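Local atomic coordinates of activator of Hsp90 ATPase homologue 1/2-like C-terminal domain-containing protein (Staphylococcus saprophyticus subsp. saprophyticus, PDB entry 3Q6A), a protein that is of unknown function but belongs to the AHA1 family of Bet v 1-like proteins, and so may bind a ligand or a partner protein. Residues 73-81 and 90-98. Numbering follows the deposited sequence.
Sequences GAHPITIQF and VTTTEKDFD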
ATOM      1  N   GLY D  73      -4.378 -15.046  15.140  1.00 24.26           N
ATOM      2  CA  GLY D  73      -5.451 -15.787  14.499  1.00 25.87           C
ATOM      3  C   GLY D  73      -4.985 -17.149  14.049  1.00 22.38           C
ATOM      4  O   GLY D  73      -5.510 -17.720  13.088  1.00 23.47           O
ATOM      5  N   ALA D  74      -3.986 -17.677  14.754  1.00 24.28           N
ATOM      6  CA  ALA D  74      -3.412 -18.987  14.459  1.00 22.08           C
ATOM      7  C   ALA D  74      -2.560 -18.979  13.193  1.00 25.21           C
ATOM      8  O   ALA D  74      -2.194 -20.033  12.673  1.00 30.84           O
ATOM      9  CB  ALA D  74      -4.513 -20.044  14.357  1.00 29.97           C
ATOM     10  N   HIS D  75      -2.253 -17.784  12.693  1.00 27.69           N
ATOM     11  CA  HIS D  75      -1.408 -17.656  11.502  1.00 26.76           C
ATOM     12  C   HIS D  75      -0.007 -17.190  11.911  1.00 23.94           C
ATOM     13  O   HIS D  75       0.150 -16.095  12.446  1.00 23.88           O
ATOM     14  CB  HIS D  75      -1.993 -16.628  10.524  1.00 20.99           C
ATOM     15  CG  HIS D  75      -3.275 -17.062   9.888  1.00 25.92           C
ATOM     16  ND1 HIS D  75      -3.357 -18.149   9.046  1.00 21.60           N
ATOM     17  CD2 HIS D  75      -4.536 -16.584  10.009  1.00 32.59           C
ATOM     18  CE1 HIS D  75      -4.613 -18.326   8.677  1.00 21.20           C
ATOM     19  NE2 HIS D  75      -5.349 -17.389   9.249  1.00 21.36           N
ATOM     20  N   PRO D  76       1.021 -18.024  11.676  1.00 27.69           N
ATOM     21  CA  PRO D  76       2.394 -17.641  12.032  1.00 26.86           C
ATOM     22  C   PRO D  76       2.774 -16.386  11.243  1.00 24.19           C
ATOM     23  O   PRO D  76       2.437 -16.265  10.066  1.00 29.17           O
ATOM     24  CB  PRO D  76       3.219 -18.852  11.589  1.00 27.28           C
ATOM     25  CG  PRO D  76       2.256 -19.994  11.760  1.00 32.46           C
ATOM     26  CD  PRO D  76       0.964 -19.423  11.217  1.00 24.57           C
ATOM     27  N   ILE D  77       3.472 -15.461  11.889  1.00 30.72           N
ATOM     28  CA  ILE D  77       3.886 -14.225  11.231  1.00 20.27           C
ATOM     29  C   ILE D  77       5.354 -13.914  11.544  1.00 26.88           C
ATOM     30  O   ILE D  77       5.816 -14.109  12.671  1.00 26.45           O
ATOM     31  CB  ILE D  77       3.033 -13.041  11.697  1.00 23.78           C
ATOM     32  CG1 ILE D  77       1.601 -13.185  11.154  1.00 16.06           C
ATOM     33  CG2 ILE D  77       3.659 -11.727  11.242  1.00 21.71           C
ATOM     34  CD1 ILE D  77       0.654 -12.125  11.694  1.00 24.50           C
ATOM     35  N   THR D  78       6.073 -13.444  10.529  1.00 26.05           N
ATOM     36  CA  THR D  78       7.471 -13.063  10.690  1.00 27.86           C
ATOM     37  C   THR D  78       7.684 -11.778   9.910  1.00 27.29           C
ATOM     38  O   THR D  78       7.135 -11.610   8.814  1.00 23.53           O
ATOM     39  CB  THR D  78       8.444 -14.116  10.119  1.00 29.71           C
ATOM     40  OG1 THR D  78       8.160 -14.318   8.733  1.00 27.40           O
ATOM     41  CG2 THR D  78       8.319 -15.433  10.861  1.00 27.88           C
ATOM     42  N   ILE D  79       8.440 -10.863  10.510  1.00 21.41           N
ATOM     43  CA  ILE D  79       8.782  -9.598   9.887  1.00 18.28           C
ATOM     44  C   ILE D  79      10.300  -9.629   9.843  1.00 25.48           C
ATOM     45  O   ILE D  79      10.949  -9.616  10.884  1.00 23.14           O
ATOM     46  CB  ILE D  79       8.298  -8.425  10.715  1.00 20.03           C
ATOM     47  CG1 ILE D  79       6.767  -8.524  10.894  1.00 20.76           C
ATOM     48  CG2 ILE D  79       8.647  -7.124  10.005  1.00 19.24           C
ATOM     49  CD1 ILE D  79       6.165  -7.425  11.743  1.00 21.55           C
ATOM     50  N   GLN D  80      10.856  -9.716   8.636  1.00 23.49           N
ATOM     51  CA  GLN D  80      12.311  -9.808   8.466  1.00 23.40           C
ATOM     52  C   GLN D  80      12.876  -8.523   7.904  1.00 29.82           C
ATOM     53  O   GLN D  80      12.183  -7.801   7.195  1.00 24.46           O
ATOM     54  CB  GLN D  80      12.654 -10.951   7.521  1.00 24.34           C
ATOM     55  CG  GLN D  80      12.041 -12.282   7.904  1.00 38.86           C
ATOM     56  CD  GLN D  80      12.396 -13.373   6.922  1.00 38.59           C
ATOM     57  OE1 GLN D  80      13.559 -13.762   6.808  1.00 55.31           O
ATOM     58  NE2 GLN D  80      11.403 -13.869   6.202  1.00 42.32           N
ATOM     59  N   PHE D  81      14.137  -8.245   8.227  1.00 29.34           N
ATOM     60  CA  PHE D  81      14.811  -7.046   7.753  1.00 27.49           C
ATOM     61  C   PHE D  81      16.157  -7.430   7.132  1.00 31.98           C
ATOM     62  O   PHE D  81      17.017  -7.983   7.815  1.00 29.76           O
ATOM     63  CB  PHE D  81      15.031  -6.071   8.913  1.00 22.40           C
ATOM     64  CG  PHE D  81      13.808  -5.834   9.760  1.00 28.64           C
ATOM     65  CD1 PHE D  81      13.334  -6.826  10.616  1.00 25.03           C
ATOM     66  CD2 PHE D  81      13.116  -4.626   9.694  1.00 22.06           C
ATOM     67  CE1 PHE D  81      12.187  -6.621  11.391  1.00 27.38           C
ATOM     68  CE2 PHE D  81      11.970  -4.406  10.461  1.00 29.26           C
ATOM     69  CZ  PHE D  81      11.504  -5.409  11.313  1.00 26.33           C
ATOM     70  N   VAL D  90      12.068  -4.919   3.839  1.00 20.13           N
ATOM     71  CA  VAL D  90      11.290  -5.557   4.894  1.00 23.59           C
ATOM     72  C   VAL D  90      10.446  -6.636   4.227  1.00 28.48           C
ATOM     73  O   VAL D  90       9.830  -6.405   3.183  1.00 23.35           O
ATOM     74  CB  VAL D  90      10.343  -4.558   5.596  1.00 25.15           C
ATOM     75  CG1 VAL D  90       9.596  -5.268   6.746  1.00 27.42           C
ATOM     76  CG2 VAL D  90      11.121  -3.366   6.108  1.00 29.69           C
ATOM     77  N   THR D  91      10.421  -7.824   4.811  1.00 22.54           N
ATOM     78  CA  THR D  91       9.640  -8.893   4.243  1.00 23.85           C
ATOM     79  C   THR D  91       8.664  -9.387   5.284  1.00 29.74           C
ATOM     80  O   THR D  91       9.081  -9.928   6.305  1.00 24.63           O
ATOM     81  CB  THR D  91      10.523 -10.070   3.813  1.00 27.39           C
ATOM     82  OG1 THR D  91      11.519  -9.605   2.895  1.00 25.88           O
ATOM     83  CG2 THR D  91       9.687 -11.139   3.128  1.00 24.81           C
ATOM     84  N   THR D  92       7.371  -9.181   5.042  1.00 25.89           N
ATOM     85  CA  THR D  92       6.361  -9.667   5.981  1.00 22.19           C
ATOM     86  C   THR D  92       5.830 -10.987   5.428  1.00 17.87           C
ATOM     87  O   THR D  92       5.625 -11.137   4.224  1.00 19.05           O
ATOM     88  CB  THR D  92       5.178  -8.665   6.163  1.00 20.31           C
ATOM     89  OG1 THR D  92       4.620  -8.338   4.886  1.00 24.91           O
ATOM     90  CG2 THR D  92       5.639  -7.395   6.861  1.00 17.90           C
ATOM     91  N   THR D  93       5.635 -11.956   6.316  1.00 24.23           N
ATOM     92  CA  THR D  93       5.113 -13.250   5.919  1.00 22.57           C
ATOM     93  C   THR D  93       4.030 -13.686   6.902  1.00 26.94           C
ATOM     94  O   THR D  93       4.267 -13.760   8.112  1.00 25.32           O
ATOM     95  CB  THR D  93       6.209 -14.333   5.900  1.00 29.99           C
ATOM     96  OG1 THR D  93       7.196 -14.009   4.912  1.00 33.01           O
ATOM     97  CG2 THR D  93       5.602 -15.681   5.561  1.00 26.70           C
ATOM     98  N   GLU D  94       2.833 -13.928   6.383  1.00 21.18           N
ATOM     99  CA  GLU D  94       1.722 -14.397   7.222  1.00 26.67           C
ATOM    100  C   GLU D  94       1.363 -15.735   6.597  1.00 22.59           C
ATOM    101  O   GLU D  94       0.852 -15.806   5.480  1.00 30.67           O
ATOM    102  CB  GLU D  94       0.541 -13.419   7.192  1.00 23.82           C
ATOM    103  CG  GLU D  94      -0.672 -13.959   7.945  1.00 29.68           C
ATOM    104  CD  GLU D  94      -1.786 -12.941   8.123  1.00 26.37           C
ATOM    105  OE1 GLU D  94      -1.929 -12.031   7.283  1.00 22.62           O
ATOM    106  OE2 GLU D  94      -2.538 -13.071   9.110  1.00 36.21           O
ATOM    107  N   LYS D  95       1.652 -16.799   7.335  1.00 22.57           N
ATOM    108  CA  LYS D  95       1.486 -18.149   6.842  1.00 21.14           C
ATOM    109  C   LYS D  95       0.178 -18.868   7.071  1.00 25.81           C
ATOM    110  O   LYS D  95      -0.610 -18.509   7.947  1.00 23.17           O
ATOM    111  CB  LYS D  95       2.600 -19.025   7.420  1.00 21.40           C
ATOM    112  CG  LYS D  95       3.978 -18.417   7.284  1.00 29.64           C
ATOM    113  CD  LYS D  95       5.023 -19.264   7.986  1.00 32.32           C
ATOM    114  CE  LYS D  95       6.414 -18.699   7.752  1.00 32.52           C
ATOM    115  NZ  LYS D  95       7.448 -19.579   8.357  1.00 47.14           N
ATOM    116  N   ASP D  96       0.013 -19.911   6.261  1.00 28.59           N
ATOM    117  CA  ASP D  96      -1.112 -20.833   6.284  1.00 40.11           C
ATOM    118  C   ASP D  96      -2.480 -20.287   5.893  1.00 40.34           C
ATOM    119  O   ASP D  96      -3.273 -19.880   6.743  1.00 45.74           O
ATOM    120  CB  ASP D  96      -1.170 -21.512   7.657  1.00 41.53           C
ATOM    121  CG  ASP D  96       0.190 -22.067   8.091  1.00 49.02           C
ATOM    122  OD1 ASP D  96       0.859 -22.732   7.270  1.00 45.02           O
ATOM    123  OD2 ASP D  96       0.588 -21.840   9.254  1.00 52.46           O
ATOM    124  N   PHE D  97      -2.745 -20.310   4.589  1.00 44.86           N
ATOM    125  CA  PHE D  97      -4.012 -19.850   4.025  1.00 41.05           C
ATOM    126  C   PHE D  97      -4.447 -20.806   2.922  1.00 45.44           C
ATOM    127  O   PHE D  97      -3.627 -21.548   2.382  1.00 44.58           O
ATOM    128  CB  PHE D  97      -3.857 -18.448   3.437  1.00 37.46           C
ATOM    129  CG  PHE D  97      -3.749 -17.365   4.467  1.00 32.50           C
ATOM    130  CD1 PHE D  97      -4.889 -16.802   5.019  1.00 35.89           C
ATOM    131  CD2 PHE D  97      -2.508 -16.902   4.880  1.00 33.54           C
ATOM    132  CE1 PHE D  97      -4.799 -15.792   5.964  1.00 26.88           C
ATOM    133  CE2 PHE D  97      -2.406 -15.892   5.826  1.00 34.70           C
ATOM    134  CZ  PHE D  97      -3.555 -15.334   6.372  1.00 34.85           C
ATOM    135  N   ASP D  98      -5.733 -20.778   2.585  1.00 45.34           N
ATOM    136  CA  ASP D  98      -6.275 -21.641   1.539  1.00 49.60           C
ATOM    137  C   ASP D  98      -6.706 -20.811   0.334  1.00 51.12           C
ATOM    138  O   ASP D  98      -6.897 -19.599   0.440  1.00 48.44           O
ATOM    139  CB  ASP D  98      -7.471 -22.437   2.080  1.00 51.59           C
TER
HETATM  140  O   HOH W   1       9.037 -12.681   6.500  1.00 27.51           O
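T78 and T93 exchange two backbone hydrogen bonds, N of T78 to O of T93 (3.0 Å) and N of T93 to O of T78, and Q80 and T91 repeat the pattern, the mark of antiparallel hydrogen-bonded pairs; the adjacent strands 75-84 and 87-94 form a beta hairpin. P76 has no N-H to give, yet its carbonyl still accepts N of K95 at 2.9 Å, almost straight, so the pairing runs on past the end of strand 87-94. H75 takes over with its side chain: ND1 donates to O of K95 (3.0 Å) on a bent path of 140°, the oxygen lying somewhat off the ring plane.

On the face carrying T78, Q80, T91 and T93, a water is gripped by four bonds. It accepts from NE2 of Q80 (2.7 Å), donates to O of T91, and joins OG1 of both T78 and T93. The T78 hydroxyl, set between its backbone N and carbonyl carbon (chi1 58°), also lies 3.4 Å from CB of T93. Threonine suits positions 78 and 93, its branched CB favouring an extended backbone while OG1 reaches the water.

Just past the end of strand 87-94, F97 lays CZ over the centre of the H75 imidazole, at the start of strand 75-84, in an offset stack, centroids 4.2 Å apart and planes at 11°. I77, I79, F81 and V90 give the other face most of its apolar surface, with T92 and E94 among them; CG2 of I79 meets CG1 of V90 at 3.9 Å.

That face packs on helices 13-21 and 102-125, where W112 donates to the buried E94 carboxylate, while strands 67-72 and 3-9 flank the hairpin in the curved sheet of this Bet v 1-like fold.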